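Local coordinates for protein PA0821 (Pseudomonas aeruginosa, PDB 7DRG) that probably acts as the antitoxin (immunity protein) that protects the cell against a type VI secretion effector carrying a putative VRR-NUC domain, encoded in the PAAR2 cluster, at the interface of chains A and B. Residues are numbered along the deposited sequence; one frame, centred on the assembly and turned at random. Chains: chain A/B, PA0821.

Contact 1: the interface of chains A and B. Residues chain A 200, 203-204, 282; chain B 24, 26-30.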
ATOM      1  N   PHE A 200      -0.147   5.058  -0.366  1.00 23.04           N
ATOM      2  CA  PHE A 200       0.549   6.116  -1.087  1.00 20.81           C
ATOM      3  C   PHE A 200      -0.388   7.279  -1.366  1.00 22.52           C
ATOM      4  O   PHE A 200      -0.018   8.444  -1.178  1.00 26.13           O
ATOM      5  CB  PHE A 200       1.130   5.582  -2.393  1.00 27.34           C
ATOM      6  CG  PHE A 200       1.833   6.628  -3.200  1.00 29.55           C
ATOM      7  CD1 PHE A 200       3.125   7.013  -2.880  1.00 34.11           C
ATOM      8  CD2 PHE A 200       1.204   7.233  -4.274  1.00 31.66           C
ATOM      9  CE1 PHE A 200       3.779   7.982  -3.621  1.00 36.78           C
ATOM     10  CE2 PHE A 200       1.849   8.203  -5.014  1.00 33.22           C
ATOM     11  CZ  PHE A 200       3.139   8.579  -4.687  1.00 34.20           C
ATOM     12  N   ALA A 203      -0.906   9.333   1.656  1.00 24.47           N
ATOM     13  CA  ALA A 203       0.234  10.128   2.082  1.00 22.83           C
ATOM     14  C   ALA A 203       0.511  11.289   1.133  1.00 19.98           C
ATOM     15  O   ALA A 203       0.825  12.399   1.578  1.00 28.02           O
ATOM     16  CB  ALA A 203       1.465   9.220   2.194  1.00 19.93           C
ATOM     17  N   ARG A 204       0.399  11.045  -0.174  1.00 21.17           N
ATOM     18  CA  ARG A 204       0.873  11.961  -1.203  1.00 21.67           C
ATOM     19  C   ARG A 204      -0.237  12.586  -2.032  1.00 24.69           C
ATOM     20  O   ARG A 204      -0.021  13.653  -2.601  1.00 27.86           O
ATOM     21  CB  ARG A 204       1.831  11.236  -2.159  1.00 25.81           C
ATOM     22  CG  ARG A 204       3.219  10.906  -1.592  1.00 27.17           C
ATOM     23  CD  ARG A 204       4.071  12.167  -1.501  1.00 33.26           C
ATOM     24  NE  ARG A 204       3.829  12.817  -0.227  1.00 29.03           N
ATOM     25  CZ  ARG A 204       3.956  14.115   0.017  1.00 35.96           C
ATOM     26  NH1 ARG A 204       4.340  14.956  -0.936  1.00 46.57           N
ATOM     27  NH2 ARG A 204       3.690  14.566   1.232  1.00 30.49           N
ATOM     28  N   ALA A 282       4.122  22.132  -0.145  1.00 42.90           N
ATOM     29  CA  ALA A 282       5.396  21.494   0.165  1.00 46.93           C
ATOM     30  C   ALA A 282       5.467  21.041   1.617  1.00 45.58           C
ATOM     31  O   ALA A 282       6.098  20.021   1.918  1.00 46.55           O
ATOM     32  CB  ALA A 282       6.543  22.456  -0.147  1.00 49.55           C
TER
ATOM     33  N   LEU B  24       9.011   9.288   2.307  1.00 23.67           N
ATOM     34  CA  LEU B  24       8.063   9.375   1.195  1.00 23.97           C
ATOM     35  C   LEU B  24       6.620   9.195   1.654  1.00 31.34           C
ATOM     36  O   LEU B  24       5.724   9.908   1.189  1.00 30.73           O
ATOM     37  CB  LEU B  24       8.396   8.334   0.123  1.00 26.25           C
ATOM     38  CG  LEU B  24       7.380   8.240  -1.024  1.00 33.75           C
ATOM     39  CD1 LEU B  24       7.446   9.461  -1.924  1.00 29.75           C
ATOM     40  CD2 LEU B  24       7.564   6.975  -1.835  1.00 30.85           C
HETATM   41  N   MSE B  26       4.955   9.985   4.111  1.00 27.11           N
HETATM   42  CA  MSE B  26       4.638  10.942   5.153  1.00 33.40           C
HETATM   43  C   MSE B  26       3.824  12.094   4.588  1.00 33.95           C
HETATM   44  O   MSE B  26       3.821  12.308   3.382  1.00 33.16           O
HETATM   45  CB  MSE B  26       5.921  11.454   5.793  1.00 30.00           C
HETATM   46  CG  MSE B  26       6.231  10.689   7.038  1.00 30.00           C
HETATM   47 SE   MSE B  26       4.499  10.447   7.843  1.00 30.00          SE
HETATM   48  CE  MSE B  26       4.823  11.436   9.479  1.00 30.00           C
ATOM     49  N   LYS B  27       3.129  12.837   5.458  1.00 38.72           N
ATOM     50  CA  LYS B  27       2.404  14.013   4.984  1.00 39.09           C
ATOM     51  C   LYS B  27       3.350  15.147   4.606  1.00 35.12           C
ATOM     52  O   LYS B  27       3.019  15.961   3.735  1.00 31.12           O
ATOM     53  CB  LYS B  27       1.417  14.500   6.045  1.00 38.66           C
ATOM     54  CG  LYS B  27       0.487  13.432   6.586  1.00 45.78           C
ATOM     55  CD  LYS B  27      -0.494  12.940   5.550  1.00 39.41           C
ATOM     56  CE  LYS B  27      -1.470  11.958   6.186  1.00 41.64           C
ATOM     57  NZ  LYS B  27      -2.451  11.412   5.214  1.00 32.01           N
ATOM     58  N   SER B  28       4.521  15.228   5.242  1.00 30.97           N
ATOM     59  CA  SER B  28       5.452  16.292   4.878  1.00 33.06           C
ATOM     60  C   SER B  28       6.208  15.976   3.594  1.00 33.89           C
ATOM     61  O   SER B  28       6.662  16.901   2.910  1.00 42.94           O
ATOM     62  CB  SER B  28       6.434  16.567   6.017  1.00 39.52           C
ATOM     63  OG  SER B  28       7.121  15.383   6.365  1.00 44.77           O
ATOM     64  N   GLY B  29       6.372  14.696   3.262  1.00 34.57           N
ATOM     65  CA  GLY B  29       6.808  14.312   1.944  1.00 34.89           C
ATOM     66  C   GLY B  29       8.283  13.997   1.830  1.00 27.77           C
ATOM     67  O   GLY B  29       9.060  14.124   2.786  1.00 30.40           O
ATOM     68  N   PRO B  30       8.693  13.623   0.622  1.00 32.28           N
ATOM     69  CA  PRO B  30      10.045  13.094   0.422  1.00 28.01           C
ATOM     70  C   PRO B  30      11.119  14.109   0.765  1.00 38.17           C
ATOM     71  O   PRO B  30      10.956  15.318   0.580  1.00 37.36           O
ATOM     72  CB  PRO B  30      10.070  12.737  -1.070  1.00 28.52           C
ATOM     73  CG  PRO B  30       8.888  13.461  -1.679  1.00 36.05           C
ATOM     74  CD  PRO B  30       7.868  13.515  -0.593  1.00 35.03           C
TER
HETATM   75  O   HOH W   1       4.246  17.748   0.939  1.00 35.20           O
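A:Arg204, the last residue of helix 198-204, reaches into a loop of chain B that turns at B:Gly29, whose phi is positive (99°). The side chain of A:Arg204 bends at chi2 (-74°) and chi3 (88°), laying the guanidinium against the loop, where it illustrates how one arginine can read a backbone. NH2 of A:Arg204 donates to the carbonyl oxygen O of selenomethionine B:Met26 at 3.1 Å. The bond is moderately bent at the hydrogen, and the acceptor lies tilted from the guanidinium plane. The carbonyl oxygen of B:Lys27 sits nearer to NH2, yet the N-H points elsewhere and no hydrogen bond forms. CA of B:Gly29 lies over one guanidinium face, 3.4 Å from CZ of A:Arg204. CD of B:Pro30 sits over the same face, toward the rim, the two side chains approaching tip to tip. Water 1, at the guanidinium edge, lies 3.2 Å from NH2 of A:Arg204 and also reaches the carbonyl oxygen of B:Ser28; its link to the carbonyl oxygen of A:Ala282 is weak. Within chain A, CB of A:Arg204 rests 3.9 Å above the ring plane of A:Phe200, toward the rim. The site pins one end of this chain A helix to a chain B loop in the deposited assembly, which may not be the biological one.

Contact 2: the interface of chains A and B. Residues chain A 20-21, 194-195, 197; chain B 8-9, 12-13.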
ATOM      1  N   ILE A  20      -2.452   5.948 -16.399  1.00 38.34           N
ATOM      2  CA  ILE A  20      -1.693   4.768 -15.999  1.00 35.07           C
ATOM      3  C   ILE A  20      -1.914   3.710 -17.071  1.00 38.75           C
ATOM      4  O   ILE A  20      -3.062   3.387 -17.400  1.00 34.31           O
ATOM      5  CB  ILE A  20      -2.116   4.254 -14.611  1.00 33.44           C
ATOM      6  CG1 ILE A  20      -1.967   5.363 -13.568  1.00 37.74           C
ATOM      7  CG2 ILE A  20      -1.277   3.034 -14.206  1.00 34.04           C
ATOM      8  CD1 ILE A  20      -2.442   4.987 -12.184  1.00 37.63           C
ATOM      9  N   ALA A  21      -0.822   3.198 -17.630  1.00 39.01           N
ATOM     10  CA  ALA A  21      -0.918   2.275 -18.753  1.00 49.84           C
ATOM     11  C   ALA A  21      -1.483   0.931 -18.308  1.00 53.30           C
ATOM     12  O   ALA A  21      -1.252   0.472 -17.187  1.00 49.97           O
ATOM     13  CB  ALA A  21       0.453   2.073 -19.399  1.00 48.73           C
ATOM     14  N   ASP A 194      -4.966  -3.839 -11.038  1.00 89.82           N
ATOM     15  CA  ASP A 194      -3.989  -2.910 -10.486  1.00 87.07           C
ATOM     16  C   ASP A 194      -4.258  -2.609  -9.019  1.00 81.21           C
ATOM     17  O   ASP A 194      -5.391  -2.299  -8.638  1.00 79.90           O
ATOM     18  CB  ASP A 194      -3.964  -1.623 -11.309  1.00 90.81           C
ATOM     19  CG  ASP A 194      -3.263  -1.809 -12.643  1.00 95.76           C
ATOM     20  OD1 ASP A 194      -2.490  -2.787 -12.763  1.00 97.86           O
ATOM     21  OD2 ASP A 194      -3.468  -0.987 -13.561  1.00 94.97           O
ATOM     22  N   GLU A 195      -3.206  -2.697  -8.208  1.00 77.80           N
ATOM     23  CA  GLU A 195      -3.311  -2.398  -6.790  1.00 76.59           C
ATOM     24  C   GLU A 195      -3.673  -0.930  -6.596  1.00 77.40           C
ATOM     25  O   GLU A 195      -3.069  -0.057  -7.234  1.00 78.86           O
ATOM     26  CB  GLU A 195      -1.991  -2.708  -6.072  1.00 73.27           C
ATOM     27  CG  GLU A 195      -1.471  -4.116  -6.334  1.00 69.45           C
ATOM     28  CD  GLU A 195       0.028  -4.169  -6.636  1.00 71.85           C
ATOM     29  OE1 GLU A 195       0.502  -3.412  -7.514  1.00 75.69           O
ATOM     30  OE2 GLU A 195       0.731  -4.981  -5.995  1.00 66.02           O
ATOM     31  N   SER A 197      -2.889   1.062  -4.142  1.00 56.56           N
ATOM     32  CA  SER A 197      -1.817   1.816  -3.478  1.00 40.92           C
ATOM     33  C   SER A 197      -2.406   2.844  -2.509  1.00 32.38           C
ATOM     34  O   SER A 197      -1.989   4.000  -2.485  1.00 31.75           O
ATOM     35  CB  SER A 197      -0.873   2.486  -4.480  1.00 47.32           C
ATOM     36  OG  SER A 197      -0.462   1.570  -5.481  1.00 47.85           O
TER
ATOM     37  N   ALA B   8       2.543   6.980  -8.668  1.00 46.05           N
ATOM     38  CA  ALA B   8       1.240   6.326  -8.660  1.00 44.48           C
ATOM     39  C   ALA B   8       1.121   5.342  -9.815  1.00 45.41           C
ATOM     40  O   ALA B   8       0.537   4.261  -9.665  1.00 46.41           O
ATOM     41  CB  ALA B   8       0.123   7.368  -8.724  1.00 40.45           C
ATOM     42  N   ALA B   9       1.679   5.698 -10.976  1.00 43.57           N
ATOM     43  CA  ALA B   9       1.653   4.790 -12.118  1.00 43.62           C
ATOM     44  C   ALA B   9       2.527   3.568 -11.869  1.00 48.53           C
ATOM     45  O   ALA B   9       2.127   2.439 -12.175  1.00 49.13           O
ATOM     46  CB  ALA B   9       2.097   5.525 -13.383  1.00 43.68           C
ATOM     47  N   ALA B  12       0.851   1.164  -9.344  1.00 45.93           N
ATOM     48  CA  ALA B  12      -0.335   0.467  -9.820  1.00 47.86           C
ATOM     49  C   ALA B  12       0.000  -0.808 -10.581  1.00 51.59           C
ATOM     50  O   ALA B  12      -0.849  -1.702 -10.663  1.00 51.40           O
ATOM     51  CB  ALA B  12      -1.173   1.388 -10.708  1.00 45.58           C
ATOM     52  N   LYS B  13       1.214  -0.925 -11.127  1.00 49.33           N
ATOM     53  CA  LYS B  13       1.513  -2.006 -12.058  1.00 52.79           C
ATOM     54  C   LYS B  13       2.528  -3.028 -11.564  1.00 50.64           C
ATOM     55  O   LYS B  13       2.603  -4.115 -12.145  1.00 49.18           O
ATOM     56  CB  LYS B  13       2.000  -1.432 -13.396  1.00 52.82           C
ATOM     57  CG  LYS B  13       0.891  -0.811 -14.238  1.00 65.81           C
ATOM     58  CD  LYS B  13       1.462  -0.002 -15.390  1.00 65.79           C
ATOM     59  CE  LYS B  13       2.472   1.014 -14.889  1.00 73.61           C
ATOM     60  NZ  LYS B  13       2.947   1.923 -15.967  1.00 80.46           N
TER
HETATM   61  O   HOH W   2      -1.083   3.355  -7.807  1.00 33.43           O
HETATM   62  O   HOH W   3       1.747   4.119 -16.947  1.00 46.54           O
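A:Ile20 packs against one side of chain B helix 4-13, and this apolar contact is the simplest kind of interaction here. CG2 of A:Ile20, anti to the backbone N (chi1 to CG1 -57°), meets the methyl CB of B:Ala12 at 3.9 Å, while CG1 of A:Ile20 lies 3.9 Å from CA of B:Ala9. CD1 points across the helix, near the carbonyl oxygen of B:Ala8 and the methyl of B:Ala12. The short alanine side chains are consistent with the close approach of the isoleucine to the helix backbone.

A methylene meets a carbonyl oxygen in a separate van der Waals contact: B:Lys13 runs past strand 19-21, its CD 3.3 Å from O of A:Ala21.

Water carries the polar links. The chain of B:Lys13 bends at chi3 (-53°), and its terminal amine nitrogen NZ stands 2.7 Å from water 3. The same water lies 2.8 Å from the backbone N of A:Ala21, nearly straight at the hydrogen (168°). Water 2 joins the hydroxyl OG of A:Ser197, at 3.0 Å, to the carbonyl oxygen O of B:Ala8, at 2.6 Å.

A last kind of approach is doubtful: OD1 of the poorly ordered A:Asp194 is placed beside the carbonyl oxygen of B:Ala12, an encounter of two acceptors that supports no bond as modelled.

In the fold, the last turns of chain B helix 4-13 lie between short strand 19-21 of chain A and the loop that leads into helix 198-204.

Contact 3: the interface of chains A and B. Residues chain A 20, 38, 184, 200, 205; chain B 4-5, 8-9.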
ATOM      1  N   ILE A  20      -2.452   5.948 -16.399  1.00 38.34           N
ATOM      2  CA  ILE A  20      -1.693   4.768 -15.999  1.00 35.07           C
ATOM      3  C   ILE A  20      -1.914   3.710 -17.071  1.00 38.75           C
ATOM      4  O   ILE A  20      -3.062   3.387 -17.400  1.00 34.31           O
ATOM      5  CB  ILE A  20      -2.116   4.254 -14.611  1.00 33.44           C
ATOM      6  CG1 ILE A  20      -1.967   5.363 -13.568  1.00 37.74           C
ATOM      7  CG2 ILE A  20      -1.277   3.034 -14.206  1.00 34.04           C
ATOM      8  CD1 ILE A  20      -2.442   4.987 -12.184  1.00 37.63           C
ATOM      9  N   LEU A  38      -6.848  10.130 -14.491  1.00 22.63           N
ATOM     10  CA  LEU A  38      -7.242  11.048 -13.432  1.00 21.99           C
ATOM     11  C   LEU A  38      -8.214  12.091 -13.975  1.00 24.72           C
ATOM     12  O   LEU A  38      -7.962  12.716 -15.009  1.00 24.45           O
ATOM     13  CB  LEU A  38      -6.003  11.719 -12.843  1.00 23.68           C
ATOM     14  CG  LEU A  38      -6.234  12.638 -11.645  1.00 25.33           C
ATOM     15  CD1 LEU A  38      -6.785  11.859 -10.474  1.00 26.49           C
ATOM     16  CD2 LEU A  38      -4.932  13.317 -11.275  1.00 29.81           C
ATOM     17  N   TYR A 184      -9.302   8.470 -10.057  1.00 19.82           N
ATOM     18  CA  TYR A 184      -8.904   7.736 -11.253  1.00 19.26           C
ATOM     19  C   TYR A 184     -10.078   6.918 -11.772  1.00 23.06           C
ATOM     20  O   TYR A 184     -10.581   6.035 -11.066  1.00 25.14           O
ATOM     21  CB  TYR A 184      -7.734   6.801 -10.965  1.00 20.22           C
ATOM     22  CG  TYR A 184      -6.386   7.470 -10.908  1.00 22.96           C
ATOM     23  CD1 TYR A 184      -5.700   7.801 -12.073  1.00 22.57           C
ATOM     24  CD2 TYR A 184      -5.787   7.761  -9.691  1.00 25.49           C
ATOM     25  CE1 TYR A 184      -4.456   8.413 -12.019  1.00 27.85           C
ATOM     26  CE2 TYR A 184      -4.547   8.367  -9.630  1.00 23.36           C
ATOM     27  CZ  TYR A 184      -3.888   8.690 -10.795  1.00 31.56           C
ATOM     28  OH  TYR A 184      -2.651   9.293 -10.728  1.00 35.40           O
ATOM     29  N   PHE A 200      -0.147   5.058  -0.366  1.00 23.04           N
ATOM     30  CA  PHE A 200       0.549   6.116  -1.087  1.00 20.81           C
ATOM     31  C   PHE A 200      -0.388   7.279  -1.366  1.00 22.52           C
ATOM     32  O   PHE A 200      -0.018   8.444  -1.178  1.00 26.13           O
ATOM     33  CB  PHE A 200       1.130   5.582  -2.393  1.00 27.34           C
ATOM     34  CG  PHE A 200       1.833   6.628  -3.200  1.00 29.55           C
ATOM     35  CD1 PHE A 200       3.125   7.013  -2.880  1.00 34.11           C
ATOM     36  CD2 PHE A 200       1.204   7.233  -4.274  1.00 31.66           C
ATOM     37  CE1 PHE A 200       3.779   7.982  -3.621  1.00 36.78           C
ATOM     38  CE2 PHE A 200       1.849   8.203  -5.014  1.00 33.22           C
ATOM     39  CZ  PHE A 200       3.139   8.579  -4.687  1.00 34.20           C
HETATM   40  N   MSE A 205      -1.391  11.935  -2.150  1.00 22.86           N
HETATM   41  CA  MSE A 205      -2.514  12.497  -2.916  1.00 25.31           C
HETATM   42  C   MSE A 205      -3.819  12.393  -2.121  1.00 20.07           C
HETATM   43  O   MSE A 205      -4.773  11.764  -2.582  1.00 21.32           O
HETATM   44  CB  MSE A 205      -2.663  11.775  -4.264  1.00 27.47           C
HETATM   45  CG  MSE A 205      -1.393  11.740  -5.109  1.00 29.51           C
HETATM   46 SE   MSE A 205      -1.522  10.581  -6.701  1.00 45.22          SE
HETATM   47  CE  MSE A 205      -2.494  11.793  -7.876  1.00 32.46           C
TER
ATOM     48  N   PRO B   4       3.964  13.239  -7.725  1.00 69.95           N
ATOM     49  CA  PRO B   4       3.353  11.978  -7.260  1.00 60.72           C
ATOM     50  C   PRO B   4       2.820  11.082  -8.373  1.00 53.05           C
ATOM     51  O   PRO B   4       2.555   9.902  -8.109  1.00 47.41           O
ATOM     52  CB  PRO B   4       2.212  12.451  -6.346  1.00 59.95           C
ATOM     53  CG  PRO B   4       2.559  13.842  -5.972  1.00 65.81           C
ATOM     54  CD  PRO B   4       3.239  14.402  -7.180  1.00 68.42           C
ATOM     55  N   PHE B   5       2.656  11.589  -9.599  1.00 48.45           N
ATOM     56  CA  PHE B   5       1.905  10.847 -10.612  1.00 50.06           C
ATOM     57  C   PHE B   5       2.694   9.661 -11.142  1.00 47.28           C
ATOM     58  O   PHE B   5       2.156   8.554 -11.269  1.00 50.45           O
ATOM     59  CB  PHE B   5       1.506  11.777 -11.750  1.00 49.90           C
ATOM     60  CG  PHE B   5       0.717  12.938 -11.291  1.00 52.62           C
ATOM     61  CD1 PHE B   5      -0.644  12.829 -11.109  1.00 49.03           C
ATOM     62  CD2 PHE B   5       1.343  14.127 -10.971  1.00 56.87           C
ATOM     63  CE1 PHE B   5      -1.381  13.897 -10.676  1.00 48.26           C
ATOM     64  CE2 PHE B   5       0.607  15.189 -10.523  1.00 54.14           C
ATOM     65  CZ  PHE B   5      -0.759  15.060 -10.375  1.00 53.80           C
ATOM     66  N   ALA B   8       2.543   6.980  -8.668  1.00 46.05           N
ATOM     67  CA  ALA B   8       1.240   6.326  -8.660  1.00 44.48           C
ATOM     68  C   ALA B   8       1.121   5.342  -9.815  1.00 45.41           C
ATOM     69  O   ALA B   8       0.537   4.261  -9.665  1.00 46.41           O
ATOM     70  CB  ALA B   8       0.123   7.368  -8.724  1.00 40.45           C
ATOM     71  N   ALA B   9       1.679   5.698 -10.976  1.00 43.57           N
ATOM     72  CA  ALA B   9       1.653   4.790 -12.118  1.00 43.62           C
ATOM     73  C   ALA B   9       2.527   3.568 -11.869  1.00 48.53           C
ATOM     74  O   ALA B   9       2.127   2.439 -12.175  1.00 49.13           O
ATOM     75  CB  ALA B   9       2.097   5.525 -13.383  1.00 43.68           C
TER
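B:Phe5 turns one edge of its ring, CE1 and CD1, toward apolar groups of chain A, an example of an aromatic edge meeting aliphatic side chains. CE1 of B:Phe5 touches the methyl CD2 of A:Leu38 at 3.6 Å, the two side chains crossing at about a right angle. CE1 of B:Phe5 also meets CE of selenomethionine A:Met205 at 3.7 Å, again nearly at right angles. A:Met205 bends at its last torsion (chi3 80°), bringing this methyl round to the phenylalanine while CG stays 3.9 Å from CB of B:Pro4, a residue that is poorly ordered. The selenium lies toward the methyl CB of B:Ala8, which also faces the phenol oxygen OH of A:Tyr184 at 3.9 Å. On the other flank, CE2 of the A:Phe200 ring approaches the carbonyl oxygen O of B:Pro4 at 3.6 Å and the backbone N of B:Ala8. No polar pair bridges the chains in this patch, which rests on van der Waals contact.

Further out, chain A holds its own groups in place. The ring of A:Tyr184 is sandwiched: CD1 of A:Leu38 lies 4.1 Å above the centre of one face, and CD1 of A:Ile20 covers the opposite face nearer the rim. A:Leu38 thus spends one branch on its neighbour and the other on B:Phe5. The site gives the start of the chain B helix an apolar seat on chain A within the deposited assembly, a pairing that may not be biological.

Contact 2 and contact 3 are close neighbours, their C-alpha centres about 7 Å apart, and they share A:Ile20, B:Ala8 and B:Ala9; together they follow chain B helix 4-13 along its length. Contact 1 lies about 13 Å from contact 3, joined to it through A:Phe200 of helix 198-204, and about 18 Å from contact 2. The three lie roughly in a row, with contact 3 between the others. The two copies do not meet by an exact two-fold, and the structure alone does not show whether they pair outside the crystal.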